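Local coordinates for protein isomaltodextranase (Arthrobacter globiformis, PDB 5AWO) that hydrolyses alpha-1,6-glucosidic linkages in polysaccharides such as dextran, releasing successive isomaltose units from the non-reducing chain ends, at residues 27-30 with 31-34. Numbering follows the deposited sequence.
Sequences RNSV and FTRS
Asn-28 OD1 takes a hydrogen bond from Arg-33 NH1 at 2.9 Å; the donor lies in the carbonyl plane on a lone pair, while OD1 sits at the edge of the guanidinium, whose plane is nearly perpendicular to the amide. The arginine chain bends at chi3 (61°), which turns NH1 onto OD1; Arg-33 CD lies 3.2 Å from Asn-28 O. Val-30 O accepts from Ser-34 OG at 2.6 Å, and weakly from Ser-34 N. Ser-29 is the N-cap of the helix that begins at Val-30: its OG receives a weak capping bond from Phe-31 N (3.0 Å), and its carbonyl O accepts from Arg-33 N (3.0 Å). The same OG lies in the plane of the Phe-31 ring, at its edge, 3.6 Å from CD2. A water accepts from Ser-29 N (2.9 Å) and hydrogen-bonds Thr-32 OG1 (2.8 Å). Further out, Ser-29 OG hydrogen-bonds Asp-262, the probable proton donor of this GH27 enzyme, and Arg-27 NE forms a salt bridge to the same carboxylate, so the cap adjoins the active site of the TIM barrel. Arg-33 NH2 salt-bridges Glu-549 and hydrogen-bonds Lys-550 O, and NE bonds Ala-551 O, tying the helix to the CBM35 module.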
loop_
_atom_site.group_PDB
_atom_site.type_symbol
_atom_site.label_atom_id
_atom_site.label_comp_id
_atom_site.label_asym_id
_atom_site.label_seq_id
_atom_site.Cartn_x
_atom_site.Cartn_y
_atom_site.Cartn_z
ATOM N N ARG A 27 3.296 5.018 9.844
ATOM C CA ARG A 27 4.738 4.862 9.738
ATOM C C ARG A 27 5.354 5.906 8.833
ATOM O O ARG A 27 6.478 6.356 9.073
ATOM C CB ARG A 27 5.073 3.450 9.238
ATOM C CG ARG A 27 6.501 3.227 8.774
ATOM C CD ARG A 27 6.729 1.753 8.477
ATOM N NE ARG A 27 7.647 1.504 7.391
ATOM C CZ ARG A 27 8.957 1.316 7.491
ATOM N NH1 ARG A 27 9.663 1.079 6.425
ATOM N NH2 ARG A 27 9.581 1.384 8.682
ATOM N N ASN A 28 4.646 6.284 7.769
ATOM C CA ASN A 28 5.025 7.465 6.986
ATOM C C ASN A 28 6.429 7.375 6.430
ATOM O O ASN A 28 7.209 8.367 6.448
ATOM C CB ASN A 28 4.866 8.699 7.920
ATOM C CG ASN A 28 5.020 10.024 7.219
ATOM O OD1 ASN A 28 4.534 10.260 6.108
ATOM N ND2 ASN A 28 5.691 10.947 7.910
ATOM N N SER A 29 6.783 6.205 5.908
ATOM C CA SER A 29 8.125 5.964 5.398
ATOM C C SER A 29 8.310 6.511 3.973
ATOM O O SER A 29 7.361 6.818 3.273
ATOM C CB SER A 29 8.437 4.480 5.388
ATOM O OG SER A 29 7.923 3.885 4.187
ATOM N N VAL A 30 9.572 6.566 3.537
ATOM C CA VAL A 30 9.895 6.959 2.188
ATOM C C VAL A 30 9.183 6.052 1.166
ATOM O O VAL A 30 8.867 6.487 0.060
ATOM C CB VAL A 30 11.436 6.972 1.990
ATOM C CG1 VAL A 30 12.070 5.609 2.207
ATOM C CG2 VAL A 30 11.820 7.583 0.659
ATOM N N PHE A 31 8.945 4.790 1.528
ATOM C CA PHE A 31 8.269 3.886 0.594
ATOM C C PHE A 31 6.842 4.321 0.293
ATOM O O PHE A 31 6.460 4.441 -0.888
ATOM C CB PHE A 31 8.269 2.465 1.138
ATOM C CG PHE A 31 9.635 1.856 1.185
ATOM C CD1 PHE A 31 10.225 1.311 0.051
ATOM C CD2 PHE A 31 10.333 1.827 2.379
ATOM C CE1 PHE A 31 11.496 0.774 0.108
ATOM C CE2 PHE A 31 11.589 1.279 2.438
ATOM C CZ PHE A 31 12.172 0.753 1.308
ATOM N N THR A 32 6.036 4.567 1.306
ATOM C CA THR A 32 4.667 4.960 1.041
ATOM C C THR A 32 4.561 6.404 0.567
ATOM O O THR A 32 3.597 6.778 -0.097
ATOM C CB THR A 32 3.744 4.775 2.247
ATOM O OG1 THR A 32 4.221 5.581 3.337
ATOM C CG2 THR A 32 3.657 3.308 2.657
ATOM N N ARG A 33 5.531 7.246 0.938
ATOM C CA ARG A 33 5.509 8.627 0.470
ATOM C C ARG A 33 5.938 8.812 -0.968
ATOM O O ARG A 33 5.545 9.784 -1.612
ATOM C CB ARG A 33 6.403 9.464 1.394
ATOM C CG ARG A 33 5.892 9.540 2.815
ATOM C CD ARG A 33 6.914 10.158 3.774
ATOM N NE ARG A 33 7.248 11.529 3.392
ATOM C CZ ARG A 33 6.522 12.592 3.722
ATOM N NH1 ARG A 33 5.418 12.497 4.449
ATOM N NH2 ARG A 33 6.888 13.781 3.270
ATOM N N SER A 34 6.765 7.894 -1.477
ATOM C CA SER A 34 7.388 8.065 -2.791
ATOM C C SER A 34 6.561 7.544 -3.960
ATOM O O SER A 34 6.904 7.846 -5.106
ATOM C CB SER A 34 8.778 7.410 -2.864
ATOM O OG SER A 34 9.668 8.015 -1.944
HETATM O O HOH W 1 4.885 4.014 5.556
#